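PDB 3PVZ: UDP-N-acetylglucosamine 4,6-dehydratase from Vibrio fischeri, which binds NAD and is probably a lyase that removes water from UDP-N-acetylglucosamine. Local coordinates for residues L119-H124 with D139-N144; F161-D166 with A198-V203; I256-L261 with G341-D346. One frame throughout, in Å; residues are numbered along the deposited sequence. Where two conformers were deposited one is given.

Contact 1: residues L119-H124 with D139-N144; sequences LSALKH and DVNVFN. With NAD (nicotinamide-adenine-dinucleotide), chain E.
The carboxamide of N141 reads both polar backbone atoms of L122. Its OD1 takes the L122 amide, N to OD1 2.9 Å, with the donor in the plane of the C=O and on a lone pair, while its ND2 gives a hydrogen to L122 O at 3.0 Å. That oxygen lies only 2° out of the amide plane, so the two bonds meet the carboxamide edge-on and fix its rotation. ND2 has a second partner in S178 OG, on helix 174-189. A water ties the other end of the contact together: it donates to S120 OG and to V140 O and accepts from N144 ND2, and S120 OG is also bonded to N118.

Packing adds to these bonds. V140 CG1, anti to the backbone N (chi1 173°), comes to 3.6 Å from A121 CA; its other methyl, CG2, meets L122 CD1 at 3.7 Å, the two side chains crossing at about a right angle. At the cofactor, K123 NZ bonds NAD O1N at 2.9 Å and A121 CB approaches the ribose O3D. This is the NAD site at the C-terminal ends of the strands of a Rossmann-type fold, where the loop after strand 115-118 and helix 131-154 together line the dinucleotide.

Contact 2: residues F161-D166 with A198-V203; sequences FCVSTD and ARFANV. With NAD (nicotinamide-adenine-dinucleotide), chain E; SCN (thiocyanate ion), chain G.
Two nitrogens of R199, NE and NH1, each hold a different oxygen of T165. NE points straight at T165 O, 2.7 Å away with an N-H...O angle of 179°, and that oxygen lies 1° from the guanidinium plane; NH1 reaches T165 OG1 at 3.0 Å. The arginine chain runs out with CG anti to the backbone N and then bends at chi3 (-75°), which brings NE round to T165 O. T165 OG1 also bonds K167 O, and the remaining guanidinium nitrogen, NH2, bonds F325 O.

Between the backbones, S164 N donates to A198 O at 2.9 Å, and a weak bond runs from A198 N to C162 O. These join the C-terminal ends of two parallel neighbours in the sheet, strands 159-163 and 194-198.

An apolar contact lies close by: A198 CB sits in plane at the edge of the F161 ring, 3.9 Å from F161 CZ. V163 also turns a methyl to the edge of the F200 ring, though this holds in one of its two conformers and is doubtful.

The cofactor is met from both segments. V203 N donates to the carboxamide oxygen O7N of NAD at 2.9 Å, nearly straight, and D166 OD1 stands 3.1 Å from C6N of the nicotinamide. A thiocyanate, probably from the crystallisation liquor, accepts from A201 N. Loops leaving the C-terminal ends of parallel strands to line the nicotinamide pocket are characteristic of the Rossmann-type fold.

Contact 3: residues I256-L261 with G341-D346; sequences IFFPKL and GIIKND
I256 and I343 exchange both backbone bonds, I256 N to I343 O and I343 N to I256 O each being 2.9 Å long. F258 and G341 form the next hydrogen-bonded pair, in which G341 N donates to F258 O at 2.8 Å and F258 N to G341 O. F257 with I342 is the non-hydrogen-bonded pair between them. Two CA-H...O contacts supplement this antiparallel ladder, I342 CA to I256 O and F257 CA to G341 O.

Aromatic contacts occupy both faces of the sheet. The F258 ring folds across its partner strand, its CG between the backbone N and the carbonyl carbon (chi1 67°), and G341 CA lies over one ring face, 3.9 Å from the centroid, in a CH-pi contact displaced toward the rim. On the other face I342 CG1 sits over the F257 ring, with I342 CD1 3.6 Å from F257 CE1.

Among the aliphatic groups, I256 and I343 lie side by side, CB to CB 4.0 Å, and I343 CG1 also touches F258 CE1. I256 CD1 reaches N345, whose ND2 is bonded to E183 and whose OD1 is bonded to S347.

The chemistry implies a seam held by main-chain bonds and flanked by mainly apolar side chains on both faces. G341 has no side chain, and the F258 ring packs directly against its CA.

How the contacts relate
All three contacts are buried, and contacts 2 and 3 join strands of one mixed sheet. Contact 1 follows strand 115-118 of the same sheet, where a side-chain amide binds a loop to a helix; contact 2 joins the ends of parallel strands and relies on an arginine; contact 3 is a regular antiparallel ladder with aromatic cover. Contacts 1 and 2 meet through L119 CD1 and F161 CE2 and share NAD, whereas contact 3 stands off the cofactor. Contact 2 passes into contact 3 through R199, whose N probably bonds F257 O. Side-chain polar bonds and ligand contacts give way to main-chain bonds flanked by apolar side chains, about 22 Å separating the centres of contacts 1 and 3.

Contact 1: residues L119-H124 with D139-N144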
loop_
_atom_site.group_PDB
_atom_site.type_symbol
_atom_site.label_atom_id
_atom_site.label_comp_id
_atom_site.label_asym_id
_atom_site.label_seq_id
_atom_site.Cartn_x
_atom_site.Cartn_y
_atom_site.Cartn_z
ATOM N N LEU A 119 8.754 4.119 9.369
ATOM C CA LEU A 119 7.342 4.212 9.622
ATOM C C LEU A 119 6.648 3.223 8.698
ATOM O O LEU A 119 5.484 3.386 8.399
ATOM C CB LEU A 119 6.804 5.640 9.326
ATOM C CG LEU A 119 7.155 6.725 10.357
ATOM C CD1 LEU A 119 6.769 6.284 11.782
ATOM C CD2 LEU A 119 8.629 7.134 10.247
ATOM N N SER A 120 7.344 2.159 8.292
ATOM C CA SER A 120 6.724 1.151 7.436
ATOM C C SER A 120 6.197 0.039 8.338
ATOM O O SER A 120 6.771 -0.215 9.386
ATOM C CB SER A 120 7.722 0.627 6.412
ATOM O OG SER A 120 8.610 -0.317 7.012
ATOM N N ALA A 121 5.138 -0.621 7.903
ATOM C CA ALA A 121 4.449 -1.688 8.687
ATOM C C ALA A 121 3.313 -2.275 7.917
ATOM O O ALA A 121 2.826 -1.667 6.964
ATOM C CB ALA A 121 3.865 -1.169 9.998
ATOM N N LEU A 122 2.906 -3.459 8.372
ATOM C CA LEU A 122 1.547 -3.938 8.222
ATOM C C LEU A 122 0.901 -3.753 9.574
ATOM O O LEU A 122 1.473 -4.200 10.579
ATOM C CB LEU A 122 1.483 -5.429 7.846
ATOM C CG LEU A 122 1.241 -5.671 6.370
ATOM C CD1 LEU A 122 2.568 -5.415 5.628
ATOM C CD2 LEU A 122 0.727 -7.081 6.149
ATOM N N LYS A 123 -0.248 -3.066 9.597
ATOM C CA LYS A 123 -0.829 -2.609 10.854
ATOM C C LYS A 123 -2.254 -3.086 11.128
ATOM O O LYS A 123 -2.693 -2.932 12.258
ATOM C CB LYS A 123 -0.788 -1.068 10.963
ATOM C CG LYS A 123 -1.692 -0.340 9.938
ATOM C CD LYS A 123 -1.964 1.102 10.299
ATOM C CE LYS A 123 -2.785 1.799 9.190
ATOM N NZ LYS A 123 -2.966 3.282 9.500
ATOM N N HIS A 124 -2.965 -3.646 10.131
ATOM C CA HIS A 124 -4.362 -4.060 10.313
ATOM C C HIS A 124 -4.473 -5.379 11.032
ATOM O O HIS A 124 -3.898 -6.384 10.623
ATOM C CB HIS A 124 -5.111 -4.087 8.980
ATOM C CG HIS A 124 -5.403 -2.721 8.470
ATOM N ND1 HIS A 124 -6.507 -2.006 8.873
ATOM C CD2 HIS A 124 -4.678 -1.890 7.678
ATOM C CE1 HIS A 124 -6.462 -0.797 8.334
ATOM N NE2 HIS A 124 -5.366 -0.706 7.594
ATOM N N ASP A 139 7.560 -10.350 8.323
ATOM C CA ASP A 139 8.700 -9.950 7.482
ATOM C C ASP A 139 8.842 -8.450 7.473
ATOM O O ASP A 139 9.968 -7.915 7.659
ATOM C CB ASP A 139 8.563 -10.449 6.029
ATOM C CG ASP A 139 9.010 -11.886 5.852
ATOM O OD1 ASP A 139 9.782 -12.370 6.709
ATOM O OD2 ASP A 139 8.589 -12.543 4.849
ATOM N N VAL A 140 7.703 -7.771 7.281
ATOM C CA VAL A 140 7.672 -6.304 7.269
ATOM C C VAL A 140 7.901 -5.724 8.668
ATOM O O VAL A 140 8.659 -4.765 8.809
ATOM C CB VAL A 140 6.374 -5.748 6.702
ATOM C CG1 VAL A 140 6.341 -4.211 6.896
ATOM C CG2 VAL A 140 6.205 -6.117 5.231
ATOM N N ASN A 141 7.276 -6.284 9.713
ATOM C CA ASN A 141 7.357 -5.606 10.980
ATOM C C ASN A 141 8.616 -6.059 11.738
ATOM O O ASN A 141 9.189 -5.245 12.424
ATOM C CB ASN A 141 6.124 -5.802 11.885
ATOM C CG ASN A 141 4.822 -5.227 11.326
ATOM O OD1 ASN A 141 4.774 -4.443 10.357
ATOM N ND2 ASN A 141 3.722 -5.640 11.971
ATOM N N VAL A 142 9.044 -7.315 11.633
ATOM C CA VAL A 142 10.239 -7.782 12.395
ATOM C C VAL A 142 11.538 -7.748 11.552
ATOM O O VAL A 142 12.441 -6.933 11.810
ATOM C CB VAL A 142 10.014 -9.183 12.993
ATOM C CG1 VAL A 142 11.185 -9.618 13.892
ATOM C CG2 VAL A 142 8.674 -9.218 13.783
ATOM N N PHE A 143 11.591 -8.575 10.511
ATOM C CA PHE A 143 12.821 -8.795 9.766
ATOM C C PHE A 143 13.327 -7.635 8.932
ATOM O O PHE A 143 14.521 -7.400 8.898
ATOM C CB PHE A 143 12.736 -10.096 8.974
ATOM C CG PHE A 143 12.678 -11.317 9.866
ATOM C CD1 PHE A 143 13.752 -11.629 10.705
ATOM C CD2 PHE A 143 11.543 -12.087 9.934
ATOM C CE1 PHE A 143 13.669 -12.695 11.553
ATOM C CE2 PHE A 143 11.475 -13.179 10.769
ATOM C CZ PHE A 143 12.517 -13.476 11.575
ATOM N N ASN A 144 12.442 -6.872 8.309
ATOM C CA ASN A 144 12.838 -5.680 7.579
ATOM C C ASN A 144 13.400 -4.656 8.542
ATOM O O ASN A 144 14.318 -3.870 8.207
ATOM C CB ASN A 144 11.647 -5.043 6.862
ATOM C CG ASN A 144 11.232 -5.804 5.599
ATOM O OD1 ASN A 144 11.801 -6.843 5.247
ATOM N ND2 ASN A 144 10.204 -5.294 4.920
HETATM P PA NAD E . 0.286 3.353 7.028
HETATM O O1A NAD E . -0.436 2.150 6.516
HETATM O O2A NAD E . -0.379 4.602 6.534
HETATM O O5B NAD E . 1.702 3.527 6.325
HETATM C C5B NAD E . 2.582 2.384 6.391
HETATM C C4B NAD E . 3.509 2.600 5.190
HETATM O O4B NAD E . 4.492 1.592 5.080
HETATM C C3B NAD E . 2.680 2.592 3.865
HETATM O O3B NAD E . 2.928 3.751 3.096
HETATM C C2B NAD E . 3.176 1.303 3.169
HETATM O O2B NAD E . 3.047 1.311 1.752
HETATM C C1B NAD E . 4.623 1.299 3.713
HETATM N N9A NAD E . 5.218 -0.024 3.598
HETATM C C8A NAD E . 4.729 -1.177 4.074
HETATM N N7A NAD E . 5.483 -2.175 3.745
HETATM C C5A NAD E . 6.569 -1.654 3.096
HETATM C C6A NAD E . 7.702 -2.198 2.500
HETATM N N6A NAD E . 7.887 -3.553 2.620
HETATM N N1A NAD E . 8.581 -1.409 1.890
HETATM C C2A NAD E . 8.376 -0.099 1.807
HETATM N N3A NAD E . 7.308 0.448 2.332
HETATM C C4A NAD E . 6.405 -0.281 2.973
HETATM O O3 NAD E . 0.406 3.249 8.630
HETATM P PN NAD E . 0.569 4.614 9.504
HETATM O O1N NAD E . -0.789 5.063 10.018
HETATM O O2N NAD E . 1.345 5.737 8.952
HETATM O O5D NAD E . 1.236 3.955 10.864
HETATM C C5D NAD E . 2.628 3.729 10.703
HETATM C C4D NAD E . 3.178 3.076 11.977
HETATM O O4D NAD E . 2.626 3.734 13.160
HETATM C C3D NAD E . 2.707 1.607 12.060
HETATM O O3D NAD E . 3.621 0.763 12.796
HETATM C C2D NAD E . 1.433 1.707 12.930
HETATM O O2D NAD E . 1.123 0.474 13.598
HETATM C C1D NAD E . 1.847 2.781 13.935
HETATM N N1N NAD E . 0.692 3.411 14.592
HETATM C C2N NAD E . -0.197 4.063 13.832
HETATM C C3N NAD E . -1.290 4.686 14.397
HETATM C C7N NAD E . -2.293 5.383 13.574
HETATM O O7N NAD E . -3.270 5.834 14.169
HETATM N N7N NAD E . -2.191 5.502 12.242
HETATM C C4N NAD E . -1.468 4.633 15.802
HETATM C C5N NAD E . -0.518 3.963 16.555
HETATM C C6N NAD E . 0.560 3.344 15.920
HETATM O O HOH W 1 9.431 -3.045 6.483
#

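Contact 2: residues F161-D166 with A198-V203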
loop_
_atom_site.group_PDB
_atom_site.type_symbol
_atom_site.label_atom_id
_atom_site.label_comp_id
_atom_site.label_asym_id
_atom_site.label_seq_id
_atom_site.Cartn_x
_atom_site.Cartn_y
_atom_site.Cartn_z
ATOM N N PHE A 161 15.086 5.366 14.249
ATOM C CA PHE A 161 13.836 5.679 14.876
ATOM C C PHE A 161 12.797 4.767 14.279
ATOM O O PHE A 161 12.722 4.582 13.043
ATOM C CB PHE A 161 13.429 7.144 14.626
ATOM C CG PHE A 161 12.005 7.406 14.956
ATOM C CD1 PHE A 161 11.606 7.628 16.286
ATOM C CD2 PHE A 161 11.025 7.305 13.986
ATOM C CE1 PHE A 161 10.286 7.767 16.618
ATOM C CE2 PHE A 161 9.692 7.485 14.318
ATOM C CZ PHE A 161 9.330 7.715 15.650
ATOM N N CYS A 162 11.944 4.239 15.152
ATOM C CA CYS A 162 10.803 3.509 14.662
ATOM C C CYS A 162 9.693 3.524 15.709
ATOM O O CYS A 162 9.849 4.113 16.744
ATOM C CB CYS A 162 11.209 2.081 14.294
ATOM S SG CYS A 162 11.829 1.187 15.663
ATOM N N VAL A 163 8.582 2.861 15.434
ATOM C CA VAL A 163 7.402 2.956 16.285
ATOM C C VAL A 163 7.420 1.890 17.360
ATOM O O VAL A 163 7.948 0.806 17.143
ATOM C CB VAL A 163 6.118 2.747 15.501
ATOM C CG1 VAL A 163 6.119 3.619 14.265
ATOM C CG2 VAL A 163 5.955 1.248 15.157
ATOM N N SER A 164 6.818 2.206 18.507
ATOM C CA SER A 164 6.603 1.222 19.551
ATOM C C SER A 164 5.227 0.594 19.436
ATOM O O SER A 164 4.366 1.102 18.706
ATOM C CB SER A 164 6.738 1.868 20.924
ATOM O OG SER A 164 8.048 1.719 21.407
ATOM N N THR A 165 5.043 -0.500 20.194
ATOM C CA THR A 165 3.719 -1.078 20.486
ATOM C C THR A 165 2.774 0.020 20.936
ATOM O O THR A 165 3.170 0.911 21.687
ATOM C CB THR A 165 3.807 -2.153 21.590
ATOM O OG1 THR A 165 4.490 -1.605 22.719
ATOM C CG2 THR A 165 4.593 -3.369 21.108
ATOM N N ASP A 166 1.537 -0.020 20.462
ATOM C CA ASP A 166 0.562 1.033 20.787
ATOM C C ASP A 166 0.328 1.180 22.296
ATOM O O ASP A 166 0.006 2.273 22.775
ATOM C CB ASP A 166 -0.796 0.769 20.113
ATOM C CG ASP A 166 -0.730 0.788 18.604
ATOM O OD1 ASP A 166 0.339 1.047 18.012
ATOM O OD2 ASP A 166 -1.775 0.530 17.986
ATOM N N ALA A 198 8.419 6.061 19.251
ATOM C CA ALA A 198 7.264 6.774 19.702
ATOM C C ALA A 198 6.084 5.839 19.901
ATOM O O ALA A 198 5.967 4.828 19.249
ATOM C CB ALA A 198 6.922 7.832 18.760
ATOM N N ARG A 199 5.200 6.208 20.809
ATOM C CA ARG A 199 3.931 5.519 20.981
ATOM C C ARG A 199 2.816 6.532 20.737
ATOM O O ARG A 199 2.788 7.616 21.357
ATOM C CB ARG A 199 3.884 4.962 22.369
ATOM C CG ARG A 199 2.558 4.303 22.715
ATOM C CD ARG A 199 2.709 3.577 24.053
ATOM N NE ARG A 199 3.489 2.324 23.913
ATOM C CZ ARG A 199 4.352 1.859 24.816
ATOM N NH1 ARG A 199 4.994 0.720 24.595
ATOM N NH2 ARG A 199 4.574 2.524 25.937
ATOM N N PHE A 200 1.927 6.204 19.812
ATOM C CA PHE A 200 0.914 7.157 19.340
ATOM C C PHE A 200 -0.509 6.830 19.816
ATOM O O PHE A 200 -0.833 5.679 20.035
ATOM C CB PHE A 200 0.853 7.193 17.810
ATOM C CG PHE A 200 2.158 7.514 17.123
ATOM C CD1 PHE A 200 2.500 8.806 16.805
ATOM C CD2 PHE A 200 2.992 6.498 16.704
ATOM C CE1 PHE A 200 3.666 9.082 16.096
ATOM C CE2 PHE A 200 4.166 6.786 16.036
ATOM C CZ PHE A 200 4.505 8.085 15.756
ATOM N N ALA A 201 -1.307 7.871 20.027
ATOM C CA ALA A 201 -2.768 7.826 20.028
ATOM C C ALA A 201 -3.268 7.534 18.615
ATOM O O ALA A 201 -2.486 7.419 17.683
ATOM C CB ALA A 201 -3.297 9.198 20.470
ATOM N N ASN A 202 -4.567 7.466 18.420
ATOM C CA ASN A 202 -5.082 7.374 17.060
ATOM C C ASN A 202 -4.787 8.604 16.236
ATOM O O ASN A 202 -5.160 9.705 16.622
ATOM C CB ASN A 202 -6.586 7.169 17.092
ATOM C CG ASN A 202 -6.968 5.790 17.518
ATOM O OD1 ASN A 202 -6.444 5.262 18.482
ATOM N ND2 ASN A 202 -7.918 5.212 16.824
ATOM N N VAL A 203 -4.149 8.430 15.078
ATOM C CA VAL A 203 -3.828 9.564 14.231
ATOM C C VAL A 203 -4.987 9.909 13.269
ATOM O O VAL A 203 -5.271 9.170 12.333
ATOM C CB VAL A 203 -2.512 9.333 13.463
ATOM C CG1 VAL A 203 -2.182 10.578 12.623
ATOM C CG2 VAL A 203 -1.346 9.035 14.436
HETATM P PA NAD E . 0.286 3.353 7.028
HETATM O O1A NAD E . -0.436 2.150 6.516
HETATM O O2A NAD E . -0.379 4.602 6.534
HETATM O O5B NAD E . 1.702 3.527 6.325
HETATM C C5B NAD E . 2.582 2.384 6.391
HETATM C C4B NAD E . 3.509 2.600 5.190
HETATM O O4B NAD E . 4.492 1.592 5.080
HETATM C C3B NAD E . 2.680 2.592 3.865
HETATM O O3B NAD E . 2.928 3.751 3.096
HETATM C C2B NAD E . 3.176 1.303 3.169
HETATM O O2B NAD E . 3.047 1.311 1.752
HETATM C C1B NAD E . 4.623 1.299 3.713
HETATM N N9A NAD E . 5.218 -0.024 3.598
HETATM C C8A NAD E . 4.729 -1.177 4.074
HETATM N N7A NAD E . 5.483 -2.175 3.745
HETATM C C5A NAD E . 6.569 -1.654 3.096
HETATM C C6A NAD E . 7.702 -2.198 2.500
HETATM N N6A NAD E . 7.887 -3.553 2.620
HETATM N N1A NAD E . 8.581 -1.409 1.890
HETATM C C2A NAD E . 8.376 -0.099 1.807
HETATM N N3A NAD E . 7.308 0.448 2.332
HETATM C C4A NAD E . 6.405 -0.281 2.973
HETATM O O3 NAD E . 0.406 3.249 8.630
HETATM P PN NAD E . 0.569 4.614 9.504
HETATM O O1N NAD E . -0.789 5.063 10.018
HETATM O O2N NAD E . 1.345 5.737 8.952
HETATM O O5D NAD E . 1.236 3.955 10.864
HETATM C C5D NAD E . 2.628 3.729 10.703
HETATM C C4D NAD E . 3.178 3.076 11.977
HETATM O O4D NAD E . 2.626 3.734 13.160
HETATM C C3D NAD E . 2.707 1.607 12.060
HETATM O O3D NAD E . 3.621 0.763 12.796
HETATM C C2D NAD E . 1.433 1.707 12.930
HETATM O O2D NAD E . 1.123 0.474 13.598
HETATM C C1D NAD E . 1.847 2.781 13.935
HETATM N N1N NAD E . 0.692 3.411 14.592
HETATM C C2N NAD E . -0.197 4.063 13.832
HETATM C C3N NAD E . -1.290 4.686 14.397
HETATM C C7N NAD E . -2.293 5.383 13.574
HETATM O O7N NAD E . -3.270 5.834 14.169
HETATM N N7N NAD E . -2.191 5.502 12.242
HETATM C C4N NAD E . -1.468 4.633 15.802
HETATM C C5N NAD E . -0.518 3.963 16.555
HETATM C C6N NAD E . 0.560 3.344 15.920
HETATM S S SCN G . 1.410 12.668 18.340
HETATM C C SCN G . 0.566 11.252 18.980
HETATM N N SCN G . 0.019 10.289 19.422
#

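Contact 3: residues I256-L261 with G341-D346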
loop_
_atom_site.group_PDB
_atom_site.type_symbol
_atom_site.label_atom_id
_atom_site.label_comp_id
_atom_site.label_asym_id
_atom_site.label_seq_id
_atom_site.Cartn_x
_atom_site.Cartn_y
_atom_site.Cartn_z
ATOM N N ILE A 256 11.106 5.998 24.586
ATOM C CA ILE A 256 9.827 5.969 23.907
ATOM C C ILE A 256 9.121 7.298 24.207
ATOM O O ILE A 256 8.720 7.570 25.350
ATOM C CB ILE A 256 8.865 4.836 24.383
ATOM C CG1 ILE A 256 9.516 3.447 24.352
ATOM C CG2 ILE A 256 7.599 4.835 23.513
ATOM C CD1 ILE A 256 8.704 2.399 25.138
ATOM N N PHE A 257 8.975 8.120 23.182
ATOM C CA PHE A 257 8.283 9.407 23.317
ATOM C C PHE A 257 6.784 9.174 23.171
ATOM O O PHE A 257 6.370 8.301 22.417
ATOM C CB PHE A 257 8.780 10.381 22.253
ATOM C CG PHE A 257 10.067 11.062 22.600
ATOM C CD1 PHE A 257 11.077 10.398 23.313
ATOM C CD2 PHE A 257 10.283 12.396 22.233
ATOM C CE1 PHE A 257 12.265 11.045 23.643
ATOM C CE2 PHE A 257 11.487 13.049 22.552
ATOM C CZ PHE A 257 12.469 12.388 23.249
ATOM N N PHE A 258 5.976 9.925 23.915
ATOM C CA PHE A 258 4.488 9.853 23.777
ATOM C C PHE A 258 3.842 11.140 24.224
ATOM O O PHE A 258 4.437 11.885 25.013
ATOM C CB PHE A 258 3.911 8.704 24.599
ATOM C CG PHE A 258 4.062 8.904 26.088
ATOM C CD1 PHE A 258 5.229 8.540 26.732
ATOM C CD2 PHE A 258 3.035 9.486 26.844
ATOM C CE1 PHE A 258 5.372 8.740 28.099
ATOM C CE2 PHE A 258 3.197 9.689 28.200
ATOM C CZ PHE A 258 4.356 9.316 28.821
ATOM N N PRO A 259 2.625 11.407 23.734
ATOM C CA PRO A 259 1.929 12.609 24.129
ATOM C C PRO A 259 1.331 12.501 25.509
ATOM O O PRO A 259 0.622 11.526 25.831
ATOM C CB PRO A 259 0.842 12.752 23.059
ATOM C CG PRO A 259 0.538 11.418 22.661
ATOM C CD PRO A 259 1.871 10.670 22.721
ATOM N N LYS A 260 1.674 13.484 26.345
ATOM C CA LYS A 260 1.076 13.586 27.658
ATOM C C LYS A 260 -0.429 13.832 27.493
ATOM O O LYS A 260 -0.866 14.462 26.529
ATOM C CB LYS A 260 1.713 14.700 28.474
ATOM C CG LYS A 260 3.135 14.415 28.921
ATOM C CD LYS A 260 3.811 15.701 29.399
ATOM C CE LYS A 260 4.919 15.437 30.398
ATOM N NZ LYS A 260 5.604 16.698 30.700
ATOM N N LEU A 261 -1.220 13.280 28.409
ATOM C CA LEU A 261 -2.656 13.521 28.397
ATOM C C LEU A 261 -2.798 14.900 29.002
ATOM O O LEU A 261 -2.591 15.065 30.177
ATOM C CB LEU A 261 -3.413 12.467 29.206
ATOM C CG LEU A 261 -3.165 10.979 28.885
ATOM C CD1 LEU A 261 -4.119 10.132 29.735
ATOM C CD2 LEU A 261 -3.304 10.612 27.395
ATOM N N GLY A 341 6.067 13.013 26.934
ATOM C CA GLY A 341 6.564 12.122 27.978
ATOM C C GLY A 341 7.560 11.135 27.381
ATOM O O GLY A 341 7.449 10.767 26.201
ATOM N N ILE A 342 8.505 10.695 28.215
ATOM C CA ILE A 342 9.510 9.737 27.827
ATOM C C ILE A 342 9.460 8.511 28.756
ATOM O O ILE A 342 9.527 8.627 29.996
ATOM C CB ILE A 342 10.888 10.355 27.900
ATOM C CG1 ILE A 342 10.933 11.670 27.138
ATOM C CG2 ILE A 342 11.932 9.406 27.365
ATOM C CD1 ILE A 342 12.325 12.269 27.059
ATOM N N ILE A 343 9.325 7.340 28.151
ATOM C CA ILE A 343 9.545 6.087 28.852
ATOM C C ILE A 343 10.963 5.695 28.557
ATOM O O ILE A 343 11.425 5.720 27.410
ATOM C CB ILE A 343 8.639 4.943 28.392
ATOM C CG1 ILE A 343 7.162 5.304 28.568
ATOM C CG2 ILE A 343 8.940 3.631 29.190
ATOM C CD1 ILE A 343 6.237 4.299 27.918
ATOM N N LYS A 344 11.668 5.389 29.620
ATOM C CA LYS A 344 13.008 4.878 29.531
ATOM C C LYS A 344 12.861 3.387 29.357
ATOM O O LYS A 344 12.743 2.683 30.332
ATOM C CB LYS A 344 13.732 5.175 30.850
ATOM C CG LYS A 344 13.838 6.676 31.134
ATOM C CD LYS A 344 14.993 7.185 30.355
ATOM C CE LYS A 344 14.806 8.542 29.864
ATOM N NZ LYS A 344 16.001 8.853 29.006
ATOM N N ASN A 345 12.815 2.898 28.122
ATOM C CA ASN A 345 12.548 1.457 27.923
ATOM C C ASN A 345 13.657 0.623 28.554
ATOM O O ASN A 345 14.823 0.913 28.385
ATOM C CB ASN A 345 12.423 1.110 26.435
ATOM C CG ASN A 345 11.733 -0.231 26.184
ATOM O OD1 ASN A 345 11.352 -0.940 27.107
ATOM N ND2 ASN A 345 11.530 -0.555 24.904
ATOM N N ASP A 346 13.280 -0.384 29.316
ATOM C CA ASP A 346 14.236 -1.396 29.764
ATOM C C ASP A 346 13.766 -2.839 29.457
ATOM O O ASP A 346 14.170 -3.741 30.153
ATOM C CB ASP A 346 14.550 -1.220 31.255
ATOM C CG ASP A 346 13.307 -1.210 32.110
ATOM O OD1 ASP A 346 12.192 -1.128 31.547
ATOM O OD2 ASP A 346 13.433 -1.281 33.342
#